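Local coordinates for protein peptidase (Pseudomonas aeruginosa, PDB 5LOX) that is probably an Ntn-type peptidase related to the ancestor of proteasome beta subunits and assembles with further copies of itself into a helical complex, at residues Ser57-Leu62 / Thr89-Val93; Val79-Thr83 / Ala123-Ile127. The protein carries 3 engineered substitutions. The contacts are given in a common frame with arbitrary orientation. Numbering follows the deposited sequence.

Interaction 1 (Ser57-Leu62 / Thr89-Val93); sequences SVINLL and TTREV
Val58 of helix 52-66 overlaps helix 79-97 with its CG2, 3.7 Å from Thr90 CA; with chi1 t in both valines, it also meets Val93 CG2 at 3.8 Å. Both segments are regular alpha-helix; their short axes approach to 9.4 Å at 120°, so 57-62 and 89-93 cross steeply, more antiparallel than parallel. The closest register is Val58 with Thr90, CA to CA 5.8 Å. Leu61 (m, t) brings CD1 to 4.0 Å from Val93 CG2, Ser57 CB sits 3.8 Å from Val93 CG1, and Leu62 CD2 lies 3.7 Å from Thr89 OG1. Short Ser57, Thr89 and Thr90 fit this spacing, while Val58, Leu61 and Val93 fill the apolar part. Thr89 bonds its hydroxyl to Leu85 O, leaving CG2 to pack 4.1 Å from Leu61 CB; Glu92 OE2 forms a salt bridge with Arg65 at the exposed edge. Two helices of the layer on the five-stranded sheet are thus joined, Phe111 of strand 109-117 touching Val58 and Thr90. Without hydrogen bonds between the segments, cohesion rests on van der Waals and hydrophobic contact.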
loop_
_atom_site.group_PDB
_atom_site.type_symbol
_atom_site.label_atom_id
_atom_site.label_comp_id
_atom_site.label_asym_id
_atom_site.label_seq_id
_atom_site.Cartn_x
_atom_site.Cartn_y
_atom_site.Cartn_z
ATOM N N SER A 57 58.179 61.762 63.342
ATOM C CA SER A 57 58.870 62.940 62.846
ATOM C C SER A 57 58.791 64.081 63.872
ATOM O O SER A 57 59.745 64.801 64.057
ATOM C CB SER A 57 58.324 63.344 61.474
ATOM O OG SER A 57 58.891 62.496 60.491
ATOM N N VAL A 58 57.632 64.264 64.492
ATOM C CA VAL A 58 57.462 65.359 65.419
ATOM C C VAL A 58 58.398 65.179 66.579
ATOM O O VAL A 58 59.139 66.070 66.922
ATOM C CB VAL A 58 56.020 65.439 65.916
ATOM C CG1 VAL A 58 55.938 66.297 67.159
ATOM C CG2 VAL A 58 55.119 66.010 64.825
ATOM N N ILE A 59 58.399 63.987 67.153
ATOM C CA ILE A 59 59.264 63.686 68.300
ATOM C C ILE A 59 60.750 63.823 67.943
ATOM O O ILE A 59 61.530 64.399 68.665
ATOM C CB ILE A 59 59.029 62.265 68.763
ATOM C CG1 ILE A 59 57.626 62.157 69.331
ATOM C CG2 ILE A 59 60.069 61.868 69.776
ATOM C CD1 ILE A 59 57.470 62.661 70.744
ATOM N N ASN A 60 61.112 63.310 66.782
ATOM C CA ASN A 60 62.464 63.409 66.329
ATOM C C ASN A 60 62.938 64.842 66.196
ATOM O O ASN A 60 64.055 65.157 66.547
ATOM C CB ASN A 60 62.630 62.671 65.005
ATOM C CG ASN A 60 63.591 61.466 65.140
ATOM O OD1 ASN A 60 63.116 60.355 65.313
ATOM N ND2 ASN A 60 64.929 61.679 65.084
ATOM N N LEU A 61 62.105 65.710 65.649
ATOM C CA LEU A 61 62.521 67.085 65.474
ATOM C C LEU A 61 62.677 67.741 66.838
ATOM O O LEU A 61 63.549 68.567 67.033
ATOM C CB LEU A 61 61.531 67.866 64.585
ATOM C CG LEU A 61 61.409 67.439 63.115
ATOM C CD1 LEU A 61 60.473 68.402 62.418
ATOM C CD2 LEU A 61 62.736 67.351 62.370
ATOM N N LEU A 62 61.763 67.441 67.758
ATOM C CA LEU A 62 61.823 68.037 69.077
ATOM C C LEU A 62 63.122 67.652 69.752
ATOM O O LEU A 62 63.728 68.490 70.406
ATOM C CB LEU A 62 60.637 67.600 69.927
ATOM C CG LEU A 62 59.280 68.186 69.539
ATOM C CD1 LEU A 62 58.185 67.458 70.285
ATOM C CD2 LEU A 62 59.181 69.672 69.805
ATOM N N THR A 89 55.200 72.310 65.729
ATOM C CA THR A 89 56.073 71.323 65.057
ATOM C C THR A 89 55.261 70.339 64.214
ATOM O O THR A 89 55.612 70.037 63.102
ATOM C CB THR A 89 56.877 70.503 66.079
ATOM O OG1 THR A 89 57.420 71.368 67.079
ATOM C CG2 THR A 89 57.983 69.750 65.396
ATOM N N THR A 90 54.134 69.892 64.757
ATOM C CA THR A 90 53.221 69.037 64.019
ATOM C C THR A 90 52.836 69.701 62.690
ATOM O O THR A 90 52.939 69.077 61.654
ATOM C CB THR A 90 51.945 68.721 64.843
ATOM O OG1 THR A 90 52.310 68.259 66.149
ATOM C CG2 THR A 90 51.150 67.667 64.169
ATOM N N ARG A 91 52.380 70.964 62.732
ATOM C CA ARG A 91 51.981 71.693 61.517
ATOM C C ARG A 91 53.072 71.617 60.479
ATOM O O ARG A 91 52.825 71.434 59.294
ATOM C CB ARG A 91 51.676 73.164 61.830
ATOM C CG ARG A 91 50.307 73.431 62.417
ATOM C CD ARG A 91 49.992 74.926 62.516
ATOM N NE ARG A 91 50.662 75.591 63.646
ATOM C CZ ARG A 91 50.230 75.581 64.910
ATOM N NH1 ARG A 91 50.912 76.237 65.838
ATOM N NH2 ARG A 91 49.125 74.906 65.275
ATOM N N GLU A 92 54.284 71.837 60.937
ATOM C CA GLU A 92 55.438 71.861 60.062
ATOM C C GLU A 92 55.636 70.526 59.364
ATOM O O GLU A 92 55.912 70.477 58.177
ATOM C CB GLU A 92 56.674 72.222 60.879
ATOM C CG GLU A 92 57.912 72.469 60.043
ATOM C CD GLU A 92 59.175 72.414 60.869
ATOM O OE1 GLU A 92 59.092 72.739 62.083
ATOM O OE2 GLU A 92 60.233 72.091 60.292
ATOM N N VAL A 93 55.462 69.445 60.102
ATOM C CA VAL A 93 55.613 68.093 59.541
ATOM C C VAL A 93 54.512 67.753 58.518
ATOM O O VAL A 93 54.788 67.179 57.472
ATOM C CB VAL A 93 55.599 67.022 60.648
ATOM C CG1 VAL A 93 55.676 65.632 60.046
ATOM C CG2 VAL A 93 56.744 67.232 61.616
#

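Interaction 2 (Val79-Thr83 / Ala123-Ile127)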
loop_
_atom_site.group_PDB
_atom_site.type_symbol
_atom_site.label_atom_id
_atom_site.label_comp_id
_atom_site.label_asym_id
_atom_site.label_seq_id
_atom_site.Cartn_x
_atom_site.Cartn_y
_atom_site.Cartn_z
ATOM N N VAL A 79 54.435 75.202 80.438
ATOM C CA VAL A 79 53.925 73.939 79.863
ATOM C C VAL A 79 52.980 74.259 78.714
ATOM O O VAL A 79 52.978 73.577 77.706
ATOM C CB VAL A 79 53.199 73.062 80.903
ATOM C CG1 VAL A 79 52.637 71.819 80.259
ATOM C CG2 VAL A 79 54.165 72.651 82.008
ATOM N N TYR A 80 52.202 75.324 78.869
ATOM C CA TYR A 80 51.406 75.826 77.775
ATOM C C TYR A 80 52.246 76.000 76.508
ATOM O O TYR A 80 51.932 75.445 75.460
ATOM C CB TYR A 80 50.781 77.160 78.162
ATOM C CG TYR A 80 49.844 77.714 77.107
ATOM C CD1 TYR A 80 50.332 78.443 76.025
ATOM C CD2 TYR A 80 48.474 77.524 77.212
ATOM C CE1 TYR A 80 49.489 78.962 75.077
ATOM C CE2 TYR A 80 47.620 78.055 76.276
ATOM C CZ TYR A 80 48.139 78.773 75.214
ATOM O OH TYR A 80 47.285 79.316 74.295
ATOM N N ASP A 81 53.315 76.793 76.602
ATOM C CA ASP A 81 54.166 77.097 75.430
ATOM C C ASP A 81 54.832 75.849 74.869
ATOM O O ASP A 81 55.118 75.786 73.683
ATOM C CB ASP A 81 55.222 78.135 75.786
ATOM C CG ASP A 81 54.639 79.516 76.009
ATOM O OD1 ASP A 81 53.713 79.906 75.285
ATOM O OD2 ASP A 81 55.124 80.228 76.920
ATOM N N ALA A 82 55.090 74.869 75.730
ATOM C CA ALA A 82 55.609 73.594 75.279
ATOM C C ALA A 82 54.596 72.927 74.375
ATOM O O ALA A 82 54.927 72.426 73.306
ATOM C CB ALA A 82 55.929 72.697 76.470
ATOM N N THR A 83 53.351 72.890 74.849
ATOM C CA THR A 83 52.253 72.281 74.102
ATOM C C THR A 83 52.153 72.971 72.757
ATOM O O THR A 83 51.988 72.337 71.727
ATOM C CB THR A 83 50.928 72.410 74.880
ATOM O OG1 THR A 83 51.055 71.773 76.170
ATOM C CG2 THR A 83 49.793 71.785 74.123
ATOM N N ALA A 123 51.149 71.032 84.864
ATOM C CA ALA A 123 50.004 71.155 83.946
ATOM C C ALA A 123 49.970 70.011 82.914
ATOM O O ALA A 123 50.933 69.254 82.768
ATOM C CB ALA A 123 50.048 72.483 83.241
ATOM N N LEU A 124 48.819 69.850 82.267
ATOM C CA LEU A 124 48.605 68.754 81.318
ATOM C C LEU A 124 47.686 69.217 80.222
ATOM O O LEU A 124 46.570 69.669 80.485
ATOM C CB LEU A 124 47.975 67.547 82.025
ATOM C CG LEU A 124 47.476 66.406 81.159
ATOM C CD1 LEU A 124 48.633 65.808 80.409
ATOM C CD2 LEU A 124 46.824 65.325 82.009
ATOM N N TYR A 125 48.115 69.052 78.983
ATOM C CA TYR A 125 47.289 69.416 77.826
ATOM C C TYR A 125 47.095 68.227 76.906
ATOM O O TYR A 125 47.899 67.282 76.905
ATOM C CB TYR A 125 47.951 70.551 77.051
ATOM C CG TYR A 125 48.082 71.822 77.828
ATOM C CD1 TYR A 125 49.066 71.934 78.814
ATOM C CD2 TYR A 125 47.237 72.911 77.592
ATOM C CE1 TYR A 125 49.204 73.095 79.552
ATOM C CE2 TYR A 125 47.363 74.082 78.315
ATOM C CZ TYR A 125 48.340 74.178 79.293
ATOM O OH TYR A 125 48.532 75.325 80.048
ATOM N N SER A 126 46.057 68.293 76.089
ATOM C CA SER A 126 45.880 67.342 74.993
ATOM C C SER A 126 45.733 68.114 73.693
ATOM O O SER A 126 44.966 69.058 73.626
ATOM C CB SER A 126 44.659 66.480 75.242
ATOM O OG SER A 126 44.245 65.837 74.049
ATOM N N ILE A 127 46.477 67.716 72.675
ATOM C CA ILE A 127 46.416 68.349 71.364
ATOM C C ILE A 127 45.612 67.460 70.440
ATOM O O ILE A 127 45.856 66.276 70.338
ATOM C CB ILE A 127 47.811 68.541 70.752
ATOM C CG1 ILE A 127 48.728 69.294 71.726
ATOM C CG2 ILE A 127 47.718 69.307 69.439
ATOM C CD1 ILE A 127 50.163 69.427 71.266
#
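This is a largely buried helix-on-sheet contact: the first turn of helix 79-97 lies over strand 123-127 of the five-stranded antiparallel sheet. The short axes are 8.7 Å apart and run in nearly the same direction, at 20°. Alternation in the strand sends Ala123, Tyr125 and Ile127 toward the helix, while Leu124 points away and touches Ala5 of strand 2-8. The small Ala123 lets the helix start come close, its CB 4.0 Å from Val79 CB. Tyr125 fills the middle: Val79 CG1 meets the ring edge at CE1, 3.7 Å away, Thr83 OG1 closely approaches Tyr125 CD1 at 3.3 Å without a hydrogen bond, and Tyr80 CB is 3.5 Å from Tyr125 OH. The two tyrosine rings are obliquely placed, centroids 5.8 Å apart. Thr83 OG1 donates to Val79 O at 3.1 Å, satisfying its buried polar end, and Thr83 CG2 packs 3.6 Å from Ile127 CG1. A sheet with helices on one face and a second sheet on the other is characteristic of the alpha-beta-beta-alpha sandwich of Ntn hydrolases.

In the fold
Helix 79-97 belongs to both contacts: its first turn rests on strand 123-127 in interaction 2, and two to three turns later it packs against helix 52-66 in interaction 1. The centres are 15 Å apart and the nearest atoms about 6 Å, so the two do not touch. Strand 109-117 touches both: Phe111 meets Val58 and Thr90, and Val113 meets Thr83 and Ile127. Together they build one helical layer on the five-stranded sheet. Interaction 1 also borders a subunit interface: Ser57 is hydrogen-bonded to Tyr80 of the second subunit, and Leu61 packs on that same residue. The residue that packs on Tyr125 within a chain can thus, in the second subunit, reach helix 52-66 of this one.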